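Local structure of beta-agarase (Persicobacter, 6AII) at residues D195-Y200 with L265-Y270; N134-S139 with Y143-I148; A80-N85 with G296-D301. The protein breaks down agarose to neoagarobiose as a family GH16 beta-agarase, probably by hydrolysing the beta-1,4 linkages of the polysaccharide. All blocks are in the same frame, centred on the assembly; numbering follows the deposited sequence.

Interaction 1: D195-Y200 with L265-Y270; sequences DEEGVY and LDKYNY
K267 stretches its whole side chain toward E197, with CG anti to the backbone N (chi1 177°) and every later torsion extended, which delivers NZ to the far loop. E197 does the reverse: its chain bends at chi2 (-80°) and brings the carboxylate round beside its own backbone carbonyl, so one ammonium can meet both groups. NZ donates to E197 O at 2.7 Å, approaching tilted from the carbonyl plane, and forms a salt bridge with E197 OE1 at 3.1 Å, meeting that oxygen nearly along its C-O bond. Y268 supplies the third bond. Y268 OH donates to E197 OE1 at 2.5 Å, and that oxygen accepts with its lone pair on the side of OE2; the same oxygen thus takes two donors. The carboxylate lies at the edge of the phenol ring, its plane turned 56° from that of the ring, while K267 CG sits 3.8 Å above the ring's centre. The contact illustrates how a jelly-roll beta-sandwich of the GH16 type links long surface excursions: the loop between strands 189-191 and 203-204 meets the loop that follows strand 255-259 and leads to strand 280-287. On the second loop a type I turn from D266 to N269 presents K267 and Y268 next to each other, and Y270 N donates to D266 OD1 at 2.8 Å. The aromatic ring of F262 makes a cation-pi contact with K267, and Y191 of strand 189-191 touches the side chains of both E197 and K267. A water that donates to E196 O also receives a weak bond from K267 NZ.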
loop_
_atom_site.group_PDB
_atom_site.type_symbol
_atom_site.label_atom_id
_atom_site.label_comp_id
_atom_site.label_asym_id
_atom_site.label_seq_id
_atom_site.Cartn_x
_atom_site.Cartn_y
_atom_site.Cartn_z
ATOM N N ASP A 195 -4.790 -16.738 6.560
ATOM C CA ASP A 195 -4.908 -18.221 6.616
ATOM C C ASP A 195 -5.573 -18.657 7.934
ATOM O O ASP A 195 -6.454 -19.543 7.864
ATOM C CB ASP A 195 -3.579 -18.941 6.424
ATOM C CG ASP A 195 -2.941 -18.788 5.063
ATOM O OD1 ASP A 195 -3.596 -18.209 4.179
ATOM O OD2 ASP A 195 -1.796 -19.263 4.925
ATOM N N GLU A 196 -5.171 -18.040 9.034
ATOM C CA GLU A 196 -5.608 -18.395 10.391
ATOM C C GLU A 196 -7.079 -18.035 10.568
ATOM O O GLU A 196 -7.731 -18.575 11.478
ATOM C CB GLU A 196 -4.734 -17.760 11.472
ATOM C CG GLU A 196 -3.292 -18.226 11.429
ATOM C CD GLU A 196 -2.435 -17.567 10.350
ATOM O OE1 GLU A 196 -2.879 -16.508 9.803
ATOM O OE2 GLU A 196 -1.341 -18.092 10.076
ATOM N N GLU A 197 -7.642 -17.178 9.707
ATOM C CA GLU A 197 -9.071 -16.879 9.758
ATOM C C GLU A 197 -9.842 -17.675 8.695
ATOM O O GLU A 197 -11.069 -17.530 8.581
ATOM C CB GLU A 197 -9.283 -15.383 9.563
ATOM C CG GLU A 197 -8.736 -14.503 10.646
ATOM C CD GLU A 197 -9.604 -14.388 11.906
ATOM O OE1 GLU A 197 -10.559 -15.209 12.049
ATOM O OE2 GLU A 197 -9.354 -13.443 12.679
ATOM N N GLY A 198 -9.174 -18.508 7.916
ATOM C CA GLY A 198 -9.808 -19.302 6.910
ATOM C C GLY A 198 -10.089 -18.579 5.610
ATOM O O GLY A 198 -10.962 -18.981 4.854
ATOM N N VAL A 199 -9.279 -17.549 5.306
ATOM C CA VAL A 199 -9.397 -16.865 4.038
ATOM C C VAL A 199 -7.999 -16.840 3.383
ATOM O O VAL A 199 -7.125 -16.111 3.868
ATOM C CB VAL A 199 -9.985 -15.444 4.199
ATOM C CG1 VAL A 199 -10.183 -14.790 2.844
ATOM C CG2 VAL A 199 -11.288 -15.419 4.984
ATOM N N TYR A 200 -7.819 -17.643 2.339
ATOM C CA TYR A 200 -6.557 -18.000 1.741
ATOM C C TYR A 200 -6.150 -17.045 0.595
ATOM O O TYR A 200 -6.992 -16.350 0.006
ATOM C CB TYR A 200 -6.610 -19.463 1.294
ATOM C CG TYR A 200 -6.939 -20.355 2.470
ATOM C CD1 TYR A 200 -6.036 -20.490 3.505
ATOM C CD2 TYR A 200 -8.172 -20.975 2.557
ATOM C CE1 TYR A 200 -6.348 -21.261 4.619
ATOM C CE2 TYR A 200 -8.493 -21.740 3.659
ATOM C CZ TYR A 200 -7.597 -21.841 4.700
ATOM O OH TYR A 200 -7.939 -22.614 5.778
ATOM N N LEU A 265 -15.409 -10.149 4.446
ATOM C CA LEU A 265 -15.014 -8.753 4.670
ATOM C C LEU A 265 -15.094 -8.348 6.137
ATOM O O LEU A 265 -14.270 -7.585 6.580
ATOM C CB LEU A 265 -15.811 -7.798 3.813
ATOM C CG LEU A 265 -15.457 -8.107 2.364
ATOM C CD1 LEU A 265 -16.530 -8.920 1.664
ATOM C CD2 LEU A 265 -14.951 -6.935 1.605
ATOM N N ASP A 266 -16.055 -8.939 6.848
ATOM C CA ASP A 266 -16.301 -8.556 8.274
ATOM C C ASP A 266 -16.747 -9.786 9.055
ATOM O O ASP A 266 -17.924 -9.975 9.348
ATOM C CB ASP A 266 -17.302 -7.406 8.349
ATOM C CG ASP A 266 -17.584 -6.947 9.781
ATOM O OD1 ASP A 266 -16.722 -7.205 10.664
ATOM O OD2 ASP A 266 -18.630 -6.296 9.978
ATOM N N LYS A 267 -15.802 -10.629 9.365
ATOM C CA LYS A 267 -16.085 -11.973 9.820
ATOM C C LYS A 267 -16.854 -11.964 11.148
ATOM O O LYS A 267 -17.735 -12.807 11.323
ATOM C CB LYS A 267 -14.771 -12.726 9.995
ATOM C CG LYS A 267 -14.921 -14.134 10.530
ATOM C CD LYS A 267 -13.627 -14.926 10.491
ATOM C CE LYS A 267 -13.827 -16.353 10.970
ATOM N NZ LYS A 267 -12.590 -17.172 10.835
ATOM N N TYR A 268 -16.473 -11.077 12.021
ATOM C CA TYR A 268 -16.998 -11.075 13.422
ATOM C C TYR A 268 -18.008 -9.934 13.579
ATOM O O TYR A 268 -18.340 -9.587 14.714
ATOM C CB TYR A 268 -15.839 -10.953 14.402
ATOM C CG TYR A 268 -14.890 -12.100 14.314
ATOM C CD1 TYR A 268 -15.225 -13.354 14.780
ATOM C CD2 TYR A 268 -13.657 -11.940 13.680
ATOM C CE1 TYR A 268 -14.365 -14.423 14.634
ATOM C CE2 TYR A 268 -12.784 -12.997 13.545
ATOM C CZ TYR A 268 -13.118 -14.240 14.050
ATOM O OH TYR A 268 -12.237 -15.267 13.934
ATOM N N ASN A 269 -18.452 -9.355 12.475
ATOM C CA ASN A 269 -19.470 -8.277 12.447
ATOM C C ASN A 269 -19.083 -7.098 13.336
ATOM O O ASN A 269 -19.826 -6.667 14.227
ATOM C CB ASN A 269 -20.848 -8.769 12.875
ATOM C CG ASN A 269 -21.886 -7.684 12.677
ATOM O OD1 ASN A 269 -21.583 -6.631 12.111
ATOM N ND2 ASN A 269 -23.073 -7.883 13.229
ATOM N N TYR A 270 -17.933 -6.544 13.076
ATOM C CA TYR A 270 -17.512 -5.347 13.740
ATOM C C TYR A 270 -18.095 -4.079 13.113
ATOM O O TYR A 270 -17.825 -2.982 13.658
ATOM C CB TYR A 270 -16.009 -5.157 13.737
ATOM C CG TYR A 270 -15.216 -6.248 14.375
ATOM C CD1 TYR A 270 -15.724 -7.029 15.413
ATOM C CD2 TYR A 270 -13.898 -6.426 14.013
ATOM C CE1 TYR A 270 -14.951 -8.017 15.997
ATOM C CE2 TYR A 270 -13.130 -7.418 14.578
ATOM C CZ TYR A 270 -13.647 -8.216 15.581
ATOM O OH TYR A 270 -12.873 -9.202 16.155
HETATM O O HOH W 1 -10.558 -19.294 12.009
#

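Interaction 2: N134-S139 with Y143-I148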
loop_
_atom_site.group_PDB
_atom_site.type_symbol
_atom_site.label_atom_id
_atom_site.label_comp_id
_atom_site.label_asym_id
_atom_site.label_seq_id
_atom_site.Cartn_x
_atom_site.Cartn_y
_atom_site.Cartn_z
ATOM N N ASN A 134 4.399 0.510 0.737
ATOM C CA ASN A 134 2.998 0.312 1.072
ATOM C C ASN A 134 2.094 1.321 0.318
ATOM O O ASN A 134 2.432 2.471 0.192
ATOM C CB ASN A 134 2.754 0.551 2.550
ATOM C CG ASN A 134 3.464 -0.428 3.462
ATOM O OD1 ASN A 134 3.634 -1.610 3.150
ATOM N ND2 ASN A 134 3.852 0.116 4.616
ATOM N N VAL A 135 0.968 0.826 -0.128
ATOM C CA VAL A 135 -0.119 1.612 -0.709
ATOM C C VAL A 135 -1.404 1.119 -0.021
ATOM O O VAL A 135 -1.763 -0.052 -0.120
ATOM C CB VAL A 135 -0.244 1.451 -2.230
ATOM C CG1 VAL A 135 -1.313 2.395 -2.758
ATOM C CG2 VAL A 135 1.057 1.692 -2.947
ATOM N N TRP A 136 -2.069 2.004 0.722
ATOM C CA TRP A 136 -3.180 1.542 1.526
ATOM C C TRP A 136 -4.123 2.703 1.816
ATOM O O TRP A 136 -3.807 3.815 1.506
ATOM C CB TRP A 136 -2.721 0.829 2.791
ATOM C CG TRP A 136 -1.811 1.613 3.686
ATOM C CD1 TRP A 136 -0.521 2.009 3.443
ATOM C CD2 TRP A 136 -2.124 2.080 5.001
ATOM N NE1 TRP A 136 0.008 2.663 4.527
ATOM C CE2 TRP A 136 -0.971 2.723 5.487
ATOM C CE3 TRP A 136 -3.292 2.006 5.769
ATOM C CZ2 TRP A 136 -0.916 3.233 6.773
ATOM C CZ3 TRP A 136 -3.231 2.524 7.040
ATOM C CH2 TRP A 136 -2.083 3.195 7.488
ATOM N N MET A 137 -5.269 2.372 2.363
ATOM C CA MET A 137 -6.289 3.386 2.579
ATOM C C MET A 137 -6.883 3.182 3.976
ATOM O O MET A 137 -7.038 2.048 4.421
ATOM C CB MET A 137 -7.386 3.224 1.514
ATOM C CG MET A 137 -6.820 3.241 0.093
ATOM S SD MET A 137 -8.096 3.579 -1.160
ATOM C CE MET A 137 -9.064 2.110 -0.984
ATOM N N ILE A 138 -7.276 4.273 4.633
ATOM C CA ILE A 138 -7.866 4.088 5.986
ATOM C C ILE A 138 -8.853 5.216 6.277
ATOM O O ILE A 138 -8.706 6.328 5.777
ATOM C CB ILE A 138 -6.803 4.016 7.098
ATOM C CG1 ILE A 138 -7.442 3.585 8.428
ATOM C CG2 ILE A 138 -6.034 5.273 7.239
ATOM C CD1 ILE A 138 -6.543 2.768 9.275
ATOM N N SER A 139 -9.902 4.808 6.985
ATOM C CA SER A 139 -10.935 5.782 7.428
ATOM C C SER A 139 -10.374 6.735 8.489
ATOM O O SER A 139 -9.390 6.468 9.171
ATOM C CB SER A 139 -12.148 5.002 7.896
ATOM O OG SER A 139 -11.864 4.310 9.105
ATOM N N TYR A 143 -10.946 2.800 11.846
ATOM C CA TYR A 143 -11.690 1.584 12.056
ATOM C C TYR A 143 -11.733 0.698 10.799
ATOM O O TYR A 143 -12.024 -0.520 10.905
ATOM C CB TYR A 143 -13.126 1.869 12.496
ATOM C CG TYR A 143 -13.267 1.897 14.003
ATOM C CD1 TYR A 143 -12.930 3.023 14.737
ATOM C CD2 TYR A 143 -13.611 0.744 14.688
ATOM C CE1 TYR A 143 -13.014 3.021 16.123
ATOM C CE2 TYR A 143 -13.687 0.719 16.065
ATOM C CZ TYR A 143 -13.389 1.862 16.779
ATOM O OH TYR A 143 -13.465 1.789 18.142
ATOM N N GLU A 144 -11.563 1.289 9.601
ATOM C CA GLU A 144 -11.759 0.521 8.367
ATOM C C GLU A 144 -10.614 0.853 7.406
ATOM O O GLU A 144 -10.290 1.999 7.202
ATOM C CB GLU A 144 -13.092 0.821 7.688
ATOM C CG GLU A 144 -14.286 0.401 8.539
ATOM C CD GLU A 144 -15.656 0.749 8.011
ATOM O OE1 GLU A 144 -15.777 1.077 6.802
ATOM O OE2 GLU A 144 -16.630 0.658 8.842
ATOM N N GLU A 145 -9.984 -0.168 6.866
ATOM C CA GLU A 145 -8.732 -0.014 6.076
ATOM C C GLU A 145 -8.768 -0.982 4.881
ATOM O O GLU A 145 -9.190 -2.125 5.019
ATOM C CB GLU A 145 -7.568 -0.323 7.012
ATOM C CG GLU A 145 -6.204 -0.519 6.328
ATOM C CD GLU A 145 -5.060 -0.854 7.251
ATOM O OE1 GLU A 145 -5.185 -0.449 8.422
ATOM O OE2 GLU A 145 -4.030 -1.481 6.782
ATOM N N ILE A 146 -8.199 -0.557 3.746
ATOM C CA ILE A 146 -7.986 -1.448 2.621
ATOM C C ILE A 146 -6.511 -1.400 2.224
ATOM O O ILE A 146 -5.988 -0.343 2.029
ATOM C CB ILE A 146 -8.910 -1.029 1.451
ATOM C CG1 ILE A 146 -10.373 -1.230 1.826
ATOM C CG2 ILE A 146 -8.529 -1.797 0.167
ATOM C CD1 ILE A 146 -11.349 -0.526 0.882
ATOM N N ASP A 147 -5.883 -2.553 2.086
ATOM C CA ASP A 147 -4.453 -2.614 1.733
ATOM C C ASP A 147 -4.327 -3.040 0.257
ATOM O O ASP A 147 -4.570 -4.253 -0.064
ATOM C CB ASP A 147 -3.733 -3.635 2.595
ATOM C CG ASP A 147 -3.938 -3.301 4.062
ATOM O OD1 ASP A 147 -3.713 -2.132 4.430
ATOM O OD2 ASP A 147 -4.473 -4.189 4.764
ATOM N N ILE A 148 -3.932 -2.020 -0.555
ATOM C CA ILE A 148 -3.762 -2.180 -1.963
ATOM C C ILE A 148 -2.484 -2.990 -2.217
ATOM O O ILE A 148 -2.460 -3.875 -3.049
ATOM C CB ILE A 148 -3.818 -0.847 -2.686
ATOM C CG1 ILE A 148 -5.201 -0.203 -2.469
ATOM C CG2 ILE A 148 -3.561 -1.024 -4.163
ATOM C CD1 ILE A 148 -5.353 1.173 -3.017
#
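W136 and E145 face each other diagonally across an antiparallel beta hairpin, strands 132-139 and 144-151, in the curved mixed sheet of the GH16 jelly roll. Side chains alternate between its two faces. One face carries W136 and I138 with E145 and D147; the other carries M137 and I146. On the first, E145 runs out fully extended, CG anti to the backbone N (chi1 167°), and its carboxyl group comes alongside the six-membered ring of W136. E145 CD lies 3.7 Å from W136 CE3, the two planes 45° apart, an oblique approach. I138 borders the other part of that carboxylate, its CD1 3.6 Å from E145 OE1. D147, paired with W136 in the register, brings OD1 to W136 CB. The indole's own polar atom turns to another strand, NE1 bonding to N285 OD1 of strand 280-287. E145-I146-D147 match the start of the EIDxxE signature of the family, consistent with a place in the active-site cleft, as in relatives, where these acids serve catalysis. On the opposite face M137 and I146 run alongside one another in the same direction, with M137 CE 4.0 Å from I146 CD1. I148 crosses M137 obliquely, and strand 217-225 closes over this apolar layer through V221 and W223. M137 and I146 form the hydrogen-bonded pair, M137 N reaching I146 O at 2.8 Å. Near the turn S139 N donates to E144 O at 2.8 Å, and the side chain of S139, which also bonds to D141, adds one more link: its OG accepts from E144 N at 3.1 Å.

Interaction 3: A80-N85 with G296-D301; sequences ASRNGN and GRYPTD
R82 clasps the backbone at P299 with the end of its guanidinium group, both terminal nitrogens converging on one carbonyl oxygen. NH2 donates to P299 O at 2.9 Å and NH1 to the same atom at 3.0 Å; the oxygen lies in the guanidinium plane, although both nitrogens approach it from one face of the carbonyl plane. This is the close-packed half. The ring of Y298 lies under NH2, which sits over one of its faces 3.6 Å from CE1, with the two planes only 28° apart. A bend at chi3 (-67°) turns the end of the otherwise extended arginine into this position. The outer half is thinner and solvent-facing: exposed D301 crosses R82 at about a right angle and puts OD1 2.8 Å from NH1 in a salt bridge, the acid again near the guanidinium plane. A leucine here would remove every side-chain donor, and would probably leave P299 O without these two bonds and D301 without this counter-charge. Beyond the two segments, R82 NH2 and Y298 OH both bond to T103 OG1 of strand 97-110. T300 caps the N-terminus of helix 301-306, whose I304 touches R82 and whose Y305 OH bonds to R82 O; the arginine thus joins the loop between strands 75-79 and 86-90 to the start of this helix and to strand 97-110.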
loop_
_atom_site.group_PDB
_atom_site.type_symbol
_atom_site.label_atom_id
_atom_site.label_comp_id
_atom_site.label_asym_id
_atom_site.label_seq_id
_atom_site.Cartn_x
_atom_site.Cartn_y
_atom_site.Cartn_z
ATOM N N ALA A 80 14.350 6.629 1.337
ATOM C CA ALA A 80 15.069 6.113 2.534
ATOM C C ALA A 80 16.485 6.664 2.531
ATOM O O ALA A 80 17.253 6.470 1.567
ATOM C CB ALA A 80 15.052 4.602 2.615
ATOM N N SER A 81 16.903 7.168 3.703
ATOM C CA SER A 81 18.264 7.678 3.857
ATOM C C SER A 81 18.705 7.464 5.311
ATOM O O SER A 81 17.909 6.998 6.130
ATOM C CB SER A 81 18.314 9.127 3.470
ATOM O OG SER A 81 17.444 9.921 4.259
ATOM N N ARG A 82 19.964 7.722 5.571
ATOM C CA ARG A 82 20.499 7.391 6.921
ATOM C C ARG A 82 21.508 8.450 7.338
ATOM O O ARG A 82 22.623 8.487 6.790
ATOM C CB ARG A 82 21.061 5.968 6.940
ATOM C CG ARG A 82 21.602 5.567 8.316
ATOM C CD ARG A 82 21.865 4.100 8.409
ATOM N NE ARG A 82 20.672 3.293 8.354
ATOM C CZ ARG A 82 20.619 2.060 7.910
ATOM N NH1 ARG A 82 21.745 1.435 7.567
ATOM N NH2 ARG A 82 19.425 1.474 7.749
ATOM N N ASN A 83 21.156 9.158 8.381
ATOM C CA ASN A 83 22.080 10.230 8.914
ATOM C C ASN A 83 22.940 9.673 10.053
ATOM O O ASN A 83 23.797 10.410 10.532
ATOM C CB ASN A 83 21.330 11.473 9.344
ATOM C CG ASN A 83 20.288 11.254 10.402
ATOM O OD1 ASN A 83 20.411 10.306 11.174
ATOM N ND2 ASN A 83 19.282 12.100 10.402
ATOM N N GLY A 84 22.756 8.430 10.509
ATOM C CA GLY A 84 23.538 7.905 11.591
ATOM C C GLY A 84 22.883 8.005 12.962
ATOM O O GLY A 84 23.366 7.297 13.894
ATOM N N ASN A 85 21.826 8.764 13.116
ATOM C CA ASN A 85 21.115 8.863 14.385
ATOM C C ASN A 85 20.450 7.535 14.714
ATOM O O ASN A 85 20.084 6.766 13.792
ATOM C CB ASN A 85 20.065 9.955 14.379
ATOM C CG ASN A 85 20.648 11.340 14.305
ATOM O OD1 ASN A 85 21.842 11.484 14.497
ATOM N ND2 ASN A 85 19.824 12.276 13.904
ATOM N N GLY A 296 16.917 -8.318 11.035
ATOM C CA GLY A 296 17.977 -7.969 10.178
ATOM C C GLY A 296 17.504 -7.619 8.759
ATOM O O GLY A 296 18.344 -7.244 7.909
ATOM N N ARG A 297 16.169 -7.660 8.564
ATOM C CA ARG A 297 15.557 -7.270 7.264
ATOM C C ARG A 297 15.341 -5.745 7.303
ATOM O O ARG A 297 14.245 -5.217 7.386
ATOM C CB ARG A 297 14.285 -8.077 7.027
ATOM C CG ARG A 297 14.558 -9.566 6.779
ATOM C CD ARG A 297 13.324 -10.416 6.498
ATOM N NE ARG A 297 12.318 -10.256 7.504
ATOM C CZ ARG A 297 12.044 -11.109 8.483
ATOM N NH1 ARG A 297 12.827 -12.162 8.682
ATOM N NH2 ARG A 297 10.971 -10.909 9.214
ATOM N N TYR A 298 16.454 -5.088 7.052
ATOM C CA TYR A 298 16.638 -3.708 7.295
ATOM C C TYR A 298 17.854 -3.253 6.481
ATOM O O TYR A 298 18.850 -3.985 6.432
ATOM C CB TYR A 298 16.959 -3.607 8.809
ATOM C CG TYR A 298 17.003 -2.207 9.320
ATOM C CD1 TYR A 298 18.099 -1.643 9.963
ATOM C CD2 TYR A 298 15.894 -1.405 9.048
ATOM C CE1 TYR A 298 18.032 -0.360 10.479
ATOM C CE2 TYR A 298 15.846 -0.095 9.486
ATOM C CZ TYR A 298 16.896 0.415 10.235
ATOM O OH TYR A 298 16.732 1.705 10.587
ATOM N N PRO A 299 17.840 -2.096 5.796
ATOM C CA PRO A 299 19.016 -1.795 4.911
ATOM C C PRO A 299 20.346 -1.690 5.664
ATOM O O PRO A 299 20.371 -1.092 6.748
ATOM C CB PRO A 299 18.685 -0.464 4.295
ATOM C CG PRO A 299 17.172 -0.435 4.297
ATOM C CD PRO A 299 16.838 -1.059 5.631
ATOM N N THR A 300 21.337 -2.362 5.149
ATOM C CA THR A 300 22.706 -2.178 5.713
ATOM C C THR A 300 23.209 -0.815 5.277
ATOM O O THR A 300 22.787 -0.265 4.305
ATOM C CB THR A 300 23.656 -3.285 5.270
ATOM O OG1 THR A 300 23.833 -3.253 3.857
ATOM C CG2 THR A 300 23.146 -4.652 5.638
ATOM N N ASP A 301 24.271 -0.315 5.946
ATOM C CA ASP A 301 24.951 0.865 5.457
ATOM C C ASP A 301 25.494 0.664 4.046
ATOM O O ASP A 301 25.390 1.579 3.208
ATOM C CB ASP A 301 26.108 1.191 6.414
ATOM C CG ASP A 301 25.710 1.720 7.776
ATOM O OD1 ASP A 301 24.496 1.931 8.051
ATOM O OD2 ASP A 301 26.670 1.963 8.577
#

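How the interactions relate
Interaction 3 spans the other two along the chain: segment 80-85 comes first, then the hairpin of interaction 2, then both loops of interaction 1, and 296-301 last. Interactions 1 and 2 have centres about 16 Å apart, and the centre of interaction 3 lies about 26 Å from that of interaction 2 and about 36 Å from that of interaction 1; none touches another. The mixed sheet connects them. Strand 280-287 pairs with 132-139 of the hairpin and with 97-110, which borders interaction 3, while 144-151 pairs with 173-181 and so leads through 189-191 to interaction 1. A buried hairpin near the middle of the domain is thus flanked by two more peripheral contacts that tie distant loops together.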